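Local coordinates for Lmo2812 protein (Listeria monocytogenes EGD-e, PDB 5ZQA), which probably acts as a serine-type D-Ala-D-Ala carboxypeptidase in peptidoglycan metabolism and is a penicillin-binding protein of the peptidase S11 family, at residues 31-36 with 262-267; 122-127 with 160-165; 151-156 with 175-180. All coordinates share one frame; numbering follows the deposited sequence.

In the fold
The three contacts lie in different parts of a penicillin-binding protein of the S11 family whose five-stranded antiparallel sheet is packed with helices. Contact 1 fastens the lead-in to strand 37-42 onto helix 258-272; contact 2 borders the predicted active site, where N124 comes within about 4 Å of S62 and about 3 Å of K65 (side chain to side chain). Their centres are about 26 Å apart, on opposite sides of the chain's centre. Contact 3 lies about 20 Å from contact 2 and about 21 Å from contact 1, centre to centre, and away from the active site. Segments 151-156 and 160-165 follow closely in one loop, linking contacts 2 and 3 along the sequence.

Contact 1. Residues 31-36 with 262-267; sequences LYLSAN and FKDTEK
D264 takes hold of two successive backbone amides in segment 31-36, spending one carboxylate oxygen on each. OD1 accepts from S34 N at 2.9 Å in a fairly straight bond, with an N-H...O angle of 164°, while OD2 accepts from A35 N at 2.8 Å. Both donors arrive on the syn side but out of the carboxylate plane, the A35 amide by 29°. The carboxylate is thus pinned at both ends, which should fix its rotation. CG of D264 sits beside its own backbone N (chi1 -68°), which carries the carboxylate outward from the helix to the loop.

Carbon atoms close in round this buried acid. CB of A35 lies 3.4 Å from D264 OD2, and CB of L33 lies 3.5 Å from D264 OD1, so each oxygen is flanked by a methyl or methylene as well as by an amide.

One helical turn later, K267 reaches along the loop with its chain extended beyond CG. Its methylenes run antiparallel to the leucine side chain of L33, K267 CD lying 3.7 Å from L33 CD2, and its NZ donates to Y32 O at 2.8 Å from somewhat off the carbonyl plane. The lysine therefore fastens the carbonyl of Y32, one peptide before the first amide held by D264.

Further out, S34 OG is hydrogen-bonded to G256 N, tying the loop at S34 to the segment just after strand 246-255. L33 and L31 both lean on L268 of the same helix and on Y50 of strand 48-52. A35 rests on V252 of strand 246-255, and T265 packs against S250 and V252 from the helix. Loop 31-36 is consequently bound to helix 258-272 just before the chain enters strand 37-42, which runs between strands 48-52 and 246-255.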
loop_
_atom_site.group_PDB
_atom_site.type_symbol
_atom_site.label_atom_id
_atom_site.label_comp_id
_atom_site.label_asym_id
_atom_site.label_seq_id
_atom_site.Cartn_x
_atom_site.Cartn_y
_atom_site.Cartn_z
ATOM N N LEU A 31 -18.326 -8.890 13.914
ATOM C CA LEU A 31 -18.424 -7.671 13.125
ATOM C C LEU A 31 -19.237 -7.889 11.865
ATOM O O LEU A 31 -19.269 -8.986 11.304
ATOM C CB LEU A 31 -17.037 -7.144 12.739
ATOM C CG LEU A 31 -16.051 -6.879 13.878
ATOM C CD1 LEU A 31 -14.709 -6.452 13.302
ATOM C CD2 LEU A 31 -16.569 -5.826 14.860
ATOM N N TYR A 32 -19.884 -6.825 11.414
ATOM C CA TYR A 32 -20.587 -6.864 10.144
ATOM C C TYR A 32 -19.982 -5.834 9.213
ATOM O O TYR A 32 -20.286 -4.645 9.291
ATOM C CB TYR A 32 -22.080 -6.647 10.360
ATOM C CG TYR A 32 -22.672 -7.829 11.086
ATOM C CD1 TYR A 32 -22.851 -9.041 10.432
ATOM C CD2 TYR A 32 -22.998 -7.753 12.434
ATOM C CE1 TYR A 32 -23.368 -10.141 11.090
ATOM C CE2 TYR A 32 -23.514 -8.856 13.105
ATOM C CZ TYR A 32 -23.693 -10.041 12.420
ATOM O OH TYR A 32 -24.208 -11.142 13.070
ATOM N N LEU A 33 -19.090 -6.318 8.357
ATOM C CA LEU A 33 -18.284 -5.462 7.496
ATOM C C LEU A 33 -18.736 -5.575 6.061
ATOM O O LEU A 33 -19.314 -6.591 5.670
ATOM C CB LEU A 33 -16.802 -5.845 7.584
ATOM C CG LEU A 33 -16.209 -5.955 8.993
ATOM C CD1 LEU A 33 -14.759 -6.403 8.938
ATOM C CD2 LEU A 33 -16.322 -4.630 9.726
ATOM N N SER A 34 -18.449 -4.549 5.266
ATOM C CA SER A 34 -18.682 -4.626 3.829
ATOM C C SER A 34 -17.639 -5.511 3.174
ATOM O O SER A 34 -17.937 -6.281 2.261
ATOM C CB SER A 34 -18.652 -3.238 3.192
ATOM O OG SER A 34 -18.768 -3.359 1.783
ATOM N N ALA A 35 -16.410 -5.385 3.654
ATOM C CA ALA A 35 -15.280 -6.135 3.122
ATOM C C ALA A 35 -15.561 -7.622 3.034
ATOM O O ALA A 35 -16.129 -8.205 3.954
ATOM C CB ALA A 35 -14.060 -5.907 3.991
ATOM N N ASN A 36 -15.138 -8.242 1.941
ATOM C CA ASN A 36 -15.259 -9.688 1.827
ATOM C C ASN A 36 -14.123 -10.437 2.521
ATOM O O ASN A 36 -14.285 -11.599 2.887
ATOM C CB ASN A 36 -15.370 -10.069 0.356
ATOM C CG ASN A 36 -16.746 -9.733 -0.202
ATOM O OD1 ASN A 36 -17.761 -10.069 0.412
ATOM N ND2 ASN A 36 -16.789 -9.040 -1.337
ATOM N N PHE A 262 -13.629 2.509 4.760
ATOM C CA PHE A 262 -13.172 3.256 5.921
ATOM C C PHE A 262 -14.088 3.022 7.134
ATOM O O PHE A 262 -13.628 3.017 8.272
ATOM C CB PHE A 262 -13.040 4.751 5.577
ATOM C CG PHE A 262 -11.974 5.041 4.538
ATOM C CD1 PHE A 262 -10.666 4.639 4.743
ATOM C CD2 PHE A 262 -12.286 5.711 3.363
ATOM C CE1 PHE A 262 -9.682 4.902 3.805
ATOM C CE2 PHE A 262 -11.308 5.972 2.417
ATOM C CZ PHE A 262 -10.000 5.560 2.645
ATOM N N LYS A 263 -15.381 2.809 6.886
ATOM C CA LYS A 263 -16.295 2.422 7.964
ATOM C C LYS A 263 -15.895 1.080 8.547
ATOM O O LYS A 263 -15.956 0.884 9.764
ATOM C CB LYS A 263 -17.735 2.354 7.462
ATOM C CG LYS A 263 -18.289 3.672 6.985
ATOM C CD LYS A 263 -18.655 4.571 8.142
ATOM C CE LYS A 263 -19.501 5.742 7.643
ATOM N NZ LYS A 263 -19.964 6.583 8.767
ATOM N N ASP A 264 -15.500 0.149 7.681
ATOM C CA ASP A 264 -14.992 -1.143 8.148
ATOM C C ASP A 264 -13.727 -0.962 8.982
ATOM O O ASP A 264 -13.553 -1.628 10.004
ATOM C CB ASP A 264 -14.660 -2.092 6.984
ATOM C CG ASP A 264 -15.885 -2.569 6.214
ATOM O OD1 ASP A 264 -17.029 -2.434 6.703
ATOM O OD2 ASP A 264 -15.676 -3.097 5.097
ATOM N N THR A 265 -12.831 -0.091 8.520
ATOM C CA THR A 265 -11.586 0.155 9.230
ATOM C C THR A 265 -11.842 0.747 10.610
ATOM O O THR A 265 -11.155 0.394 11.567
ATOM C CB THR A 265 -10.663 1.072 8.412
ATOM O OG1 THR A 265 -10.329 0.401 7.199
ATOM C CG2 THR A 265 -9.370 1.389 9.160
ATOM N N GLU A 266 -12.851 1.611 10.729
ATOM C CA GLU A 266 -13.210 2.148 12.049
ATOM C C GLU A 266 -13.571 1.024 13.021
ATOM O O GLU A 266 -13.128 1.023 14.168
ATOM C CB GLU A 266 -14.376 3.133 11.952
ATOM C CG GLU A 266 -14.032 4.465 11.315
ATOM C CD GLU A 266 -15.230 5.404 11.297
ATOM O OE1 GLU A 266 -15.623 5.896 12.377
ATOM O OE2 GLU A 266 -15.794 5.633 10.207
ATOM N N LYS A 267 -14.373 0.073 12.551
ATOM C CA LYS A 267 -14.783 -1.059 13.375
ATOM C C LYS A 267 -13.589 -1.925 13.770
ATOM O O LYS A 267 -13.492 -2.385 14.906
ATOM C CB LYS A 267 -15.820 -1.892 12.632
ATOM C CG LYS A 267 -17.171 -1.208 12.522
ATOM C CD LYS A 267 -18.089 -2.047 11.673
ATOM C CE LYS A 267 -19.470 -1.423 11.540
ATOM N NZ LYS A 267 -20.209 -2.135 10.462
#

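Contact 2. Residues 122-127 with 160-165; sequences SANDAA and SASGLD
N124 lies against S162 and L164, and every heavy atom of its side chain from CB outward meets one of them. Its CG stands beside the backbone N (chi1 -69°), which directs the amide to this pair. CB packs 3.8 Å from L164 CD1 and about as near S162 CB. CG comes 3.8 Å from L164 CG, the leucine lying across the asparagine at an angle. At the tip, OD1 is set close to carbon, 3.3 Å from S162 CB, while ND2 only grazes L164 CD2 at 4.2 Å.

The polar needs of the amide are met by other partners. ND2 donates to V98 O, and OD1 accepts from K65 NZ. A water also donates to N124 OD1, at 2.8 Å, and to S162 O, at 3.2 Å; K65 NZ bonds the same carbonyl, so water and lysine both bridge the two segments. S122, A123 and N124 form the SxN motif of penicillin-binding proteins, and K65 is the predicted proton acceptor.

The partner loop is braced from within. S162 OG accepts from L164 N at 3.1 Å in an ST turn and is also bonded to E128, while S160 OG donates to L164 O on a lone pair in the carbonyl plane. A127 CB sits 3.7 Å from S162 CA, setting the first turn of helix 124-135 on the loop, with helix 65-77 against A127 and helix 111-120 packing against A123, A126 and A127.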
loop_
_atom_site.group_PDB
_atom_site.type_symbol
_atom_site.label_atom_id
_atom_site.label_comp_id
_atom_site.label_asym_id
_atom_site.label_seq_id
_atom_site.Cartn_x
_atom_site.Cartn_y
_atom_site.Cartn_z
ATOM N N SER A 122 -1.623 7.328 -5.124
ATOM C CA SER A 122 -1.676 6.020 -5.775
ATOM C C SER A 122 -1.371 6.148 -7.269
ATOM O O SER A 122 -2.047 5.567 -8.115
ATOM C CB SER A 122 -3.038 5.362 -5.548
ATOM O OG SER A 122 -2.903 3.952 -5.507
ATOM N N ALA A 123 -0.336 6.916 -7.588
ATOM C CA ALA A 123 0.038 7.138 -8.984
ATOM C C ALA A 123 0.703 5.895 -9.583
ATOM O O ALA A 123 1.818 5.513 -9.199
ATOM C CB ALA A 123 0.964 8.354 -9.093
ATOM N N ASN A 124 0.025 5.267 -10.533
ATOM C CA ASN A 124 0.524 4.039 -11.144
ATOM C C ASN A 124 1.766 4.252 -11.989
ATOM O O ASN A 124 2.675 3.420 -11.984
ATOM C CB ASN A 124 -0.560 3.398 -12.012
ATOM C CG ASN A 124 -1.680 2.851 -11.196
ATOM O OD1 ASN A 124 -1.517 1.839 -10.527
ATOM N ND2 ASN A 124 -2.832 3.517 -11.232
ATOM N N ASP A 125 1.806 5.360 -12.727
ATOM C CA ASP A 125 2.970 5.630 -13.548
ATOM C C ASP A 125 4.211 5.874 -12.680
ATOM O O ASP A 125 5.300 5.411 -13.023
ATOM C CB ASP A 125 2.715 6.801 -14.518
ATOM C CG ASP A 125 2.155 8.062 -13.850
ATOM O OD1 ASP A 125 1.787 8.053 -12.661
ATOM O OD2 ASP A 125 2.066 9.093 -14.567
ATOM N N ALA A 126 4.046 6.546 -11.539
ATOM C CA ALA A 126 5.175 6.765 -10.632
ATOM C C ALA A 126 5.752 5.435 -10.146
ATOM O O ALA A 126 6.973 5.228 -10.134
ATOM C CB ALA A 126 4.750 7.628 -9.464
ATOM N N ALA A 127 4.868 4.520 -9.766
ATOM C CA ALA A 127 5.300 3.197 -9.318
ATOM C C ALA A 127 6.057 2.437 -10.407
ATOM O O ALA A 127 7.100 1.843 -10.146
ATOM C CB ALA A 127 4.096 2.387 -8.847
ATOM N N SER A 160 3.349 -6.511 -11.018
ATOM C CA SER A 160 3.782 -5.208 -11.514
ATOM C C SER A 160 4.091 -4.283 -10.347
ATOM O O SER A 160 3.587 -4.489 -9.248
ATOM C CB SER A 160 2.702 -4.581 -12.397
ATOM O OG SER A 160 1.567 -4.215 -11.619
ATOM N N ALA A 161 4.924 -3.271 -10.580
ATOM C CA ALA A 161 5.271 -2.313 -9.536
ATOM C C ALA A 161 4.051 -1.551 -9.007
ATOM O O ALA A 161 3.992 -1.190 -7.826
ATOM C CB ALA A 161 6.311 -1.329 -10.054
ATOM N N SER A 162 3.089 -1.303 -9.892
ATOM C CA SER A 162 1.907 -0.530 -9.543
ATOM C C SER A 162 0.787 -1.363 -8.940
ATOM O O SER A 162 -0.021 -0.869 -8.149
ATOM C CB SER A 162 1.374 0.184 -10.785
ATOM O OG SER A 162 1.046 -0.757 -11.797
ATOM N N GLY A 163 0.722 -2.620 -9.353
ATOM C CA GLY A 163 -0.425 -3.447 -9.035
ATOM C C GLY A 163 -1.450 -3.484 -10.157
ATOM O O GLY A 163 -2.489 -4.123 -10.017
ATOM N N LEU A 164 -1.189 -2.780 -11.255
ATOM C CA LEU A 164 -2.048 -2.897 -12.428
ATOM C C LEU A 164 -1.906 -4.304 -12.990
ATOM O O LEU A 164 -0.820 -4.872 -12.948
ATOM C CB LEU A 164 -1.677 -1.860 -13.487
ATOM C CG LEU A 164 -2.000 -0.397 -13.175
ATOM C CD1 LEU A 164 -1.494 0.506 -14.294
ATOM C CD2 LEU A 164 -3.495 -0.206 -12.974
ATOM N N ASP A 165 -2.993 -4.858 -13.518
ATOM C CA ASP A 165 -2.941 -6.180 -14.155
ATOM C C ASP A 165 -1.943 -6.192 -15.306
ATOM O O ASP A 165 -1.753 -5.181 -15.995
ATOM C CB ASP A 165 -4.310 -6.594 -14.708
ATOM C CG ASP A 165 -5.320 -6.976 -13.635
ATOM O OD1 ASP A 165 -4.974 -7.101 -12.441
ATOM O OD2 ASP A 165 -6.506 -7.165 -14.006
HETATM O O HOH W 1 -2.894 -0.266 -9.329
#

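Contact 3. Residues 151-156 with 175-180; sequences GMSSKT and TKDLFL
D177 on helix 175-188 binds the loop that leaves helix 139-150 through a Schellman motif at G151 and continues into a type I beta turn from S153 to T156. Three hydrogen bonds converge on its carboxylate. OD1 accepts from S153 N at 2.8 Å, from above the carboxylate plane. OD2 accepts twice: from S153 OG at 2.6 Å on the syn side, and from T156 OG1 at 2.7 Å, 37° out of the plane. The acid thus grips the first and last residues of the turn together.

Within the loop, S153 OG also accepts from K155 N, an ST turn; its place between backbone N and carbonyl carbon (chi1 84°) lets it serve both D177 and this amide. T156 OG1 has a second partner in S173 of strand 172-173.

Carbon packing flanks the acid. L180 presents CD2 to the backbone of G151 and to M152 CG, the latter at 4.2 Å. M152 bends at chi3 (73°), which turns its terminal methyl against the helix backbone at D177: CE lies 3.7 Å from D177 CB and makes a methyl-to-carbonyl contact of 3.4 Å with D177 O.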
loop_
_atom_site.group_PDB
_atom_site.type_symbol
_atom_site.label_atom_id
_atom_site.label_comp_id
_atom_site.label_asym_id
_atom_site.label_seq_id
_atom_site.Cartn_x
_atom_site.Cartn_y
_atom_site.Cartn_z
ATOM N N GLY A 151 9.246 -13.701 4.224
ATOM C CA GLY A 151 8.463 -14.743 4.865
ATOM C C GLY A 151 7.003 -14.820 4.453
ATOM O O GLY A 151 6.216 -15.515 5.105
ATOM N N MET A 152 6.621 -14.120 3.383
ATOM C CA MET A 152 5.239 -14.183 2.920
ATOM C C MET A 152 4.950 -15.558 2.314
ATOM O O MET A 152 5.863 -16.260 1.877
ATOM C CB MET A 152 4.942 -13.073 1.912
ATOM C CG MET A 152 5.155 -11.675 2.470
ATOM S SD MET A 152 4.862 -10.378 1.241
ATOM C CE MET A 152 3.085 -10.393 1.094
ATOM N N SER A 153 3.678 -15.938 2.284
ATOM C CA SER A 153 3.308 -17.287 1.865
ATOM C C SER A 153 3.245 -17.434 0.347
ATOM O O SER A 153 3.327 -16.455 -0.406
ATOM C CB SER A 153 1.958 -17.693 2.469
ATOM O OG SER A 153 0.891 -17.205 1.672
ATOM N N SER A 154 3.071 -18.672 -0.097
ATOM C CA SER A 154 2.951 -18.955 -1.517
ATOM C C SER A 154 1.640 -18.453 -2.120
ATOM O O SER A 154 1.442 -18.544 -3.332
ATOM C CB SER A 154 3.077 -20.456 -1.764
ATOM O OG SER A 154 1.999 -21.141 -1.151
ATOM N N LYS A 155 0.748 -17.903 -1.297
ATOM C CA LYS A 155 -0.500 -17.374 -1.828
ATOM C C LYS A 155 -0.346 -15.969 -2.401
ATOM O O LYS A 155 -1.257 -15.469 -3.070
ATOM C CB LYS A 155 -1.588 -17.371 -0.754
ATOM C CG LYS A 155 -2.039 -18.766 -0.390
ATOM C CD LYS A 155 -3.118 -18.747 0.674
ATOM C CE LYS A 155 -3.536 -20.167 1.032
ATOM N NZ LYS A 155 -4.666 -20.188 2.007
ATOM N N THR A 156 0.780 -15.324 -2.119
ATOM C CA THR A 156 1.040 -13.982 -2.655
ATOM C C THR A 156 1.821 -14.020 -3.965
ATOM O O THR A 156 2.827 -14.710 -4.056
ATOM C CB THR A 156 1.827 -13.124 -1.648
ATOM O OG1 THR A 156 1.004 -12.887 -0.502
ATOM C CG2 THR A 156 2.235 -11.766 -2.262
ATOM N N THR A 175 -5.075 -11.523 3.735
ATOM C CA THR A 175 -4.896 -10.560 4.820
ATOM C C THR A 175 -3.694 -10.926 5.676
ATOM O O THR A 175 -2.999 -10.043 6.177
ATOM C CB THR A 175 -6.114 -10.420 5.760
ATOM O OG1 THR A 175 -6.279 -11.605 6.544
ATOM C CG2 THR A 175 -7.376 -10.107 4.984
ATOM N N LYS A 176 -3.444 -12.223 5.846
ATOM C CA LYS A 176 -2.299 -12.663 6.630
ATOM C C LYS A 176 -0.978 -12.203 5.996
ATOM O O LYS A 176 -0.103 -11.674 6.684
ATOM C CB LYS A 176 -2.323 -14.185 6.805
ATOM C CG LYS A 176 -3.409 -14.679 7.745
ATOM C CD LYS A 176 -3.306 -16.187 7.927
ATOM C CE LYS A 176 -4.170 -16.658 9.087
ATOM N NZ LYS A 176 -3.782 -16.016 10.383
ATOM N N ASP A 177 -0.833 -12.388 4.687
ATOM C CA ASP A 177 0.399 -11.971 4.019
ATOM C C ASP A 177 0.533 -10.444 3.968
ATOM O O ASP A 177 1.638 -9.906 4.103
ATOM C CB ASP A 177 0.449 -12.546 2.609
ATOM C CG ASP A 177 0.996 -13.959 2.564
ATOM O OD1 ASP A 177 1.651 -14.412 3.528
ATOM O OD2 ASP A 177 0.790 -14.610 1.524
ATOM N N LEU A 178 -0.588 -9.745 3.785
ATOM C CA LEU A 178 -0.551 -8.288 3.756
ATOM C C LEU A 178 -0.163 -7.713 5.128
ATOM O O LEU A 178 0.549 -6.706 5.198
ATOM C CB LEU A 178 -1.898 -7.731 3.275
ATOM C CG LEU A 178 -2.186 -7.988 1.796
ATOM C CD1 LEU A 178 -3.624 -7.640 1.500
ATOM C CD2 LEU A 178 -1.231 -7.200 0.896
ATOM N N PHE A 179 -0.604 -8.353 6.210
ATOM C CA PHE A 179 -0.146 -7.962 7.536
ATOM C C PHE A 179 1.373 -8.085 7.655
ATOM O O PHE A 179 2.029 -7.188 8.170
ATOM C CB PHE A 179 -0.825 -8.810 8.621
ATOM C CG PHE A 179 -0.154 -8.715 9.966
ATOM C CD1 PHE A 179 -0.020 -7.485 10.603
ATOM C CD2 PHE A 179 0.347 -9.841 10.583
ATOM C CE1 PHE A 179 0.604 -7.378 11.828
ATOM C CE2 PHE A 179 0.976 -9.746 11.828
ATOM C CZ PHE A 179 1.100 -8.511 12.447
ATOM N N LEU A 180 1.919 -9.199 7.173
ATOM C CA LEU A 180 3.356 -9.435 7.250
ATOM C C LEU A 180 4.123 -8.394 6.444
ATOM O O LEU A 180 5.116 -7.843 6.924
ATOM C CB LEU A 180 3.692 -10.842 6.751
ATOM C CG LEU A 180 5.169 -11.233 6.839
ATOM C CD1 LEU A 180 5.756 -10.929 8.219
ATOM C CD2 LEU A 180 5.316 -12.698 6.523
#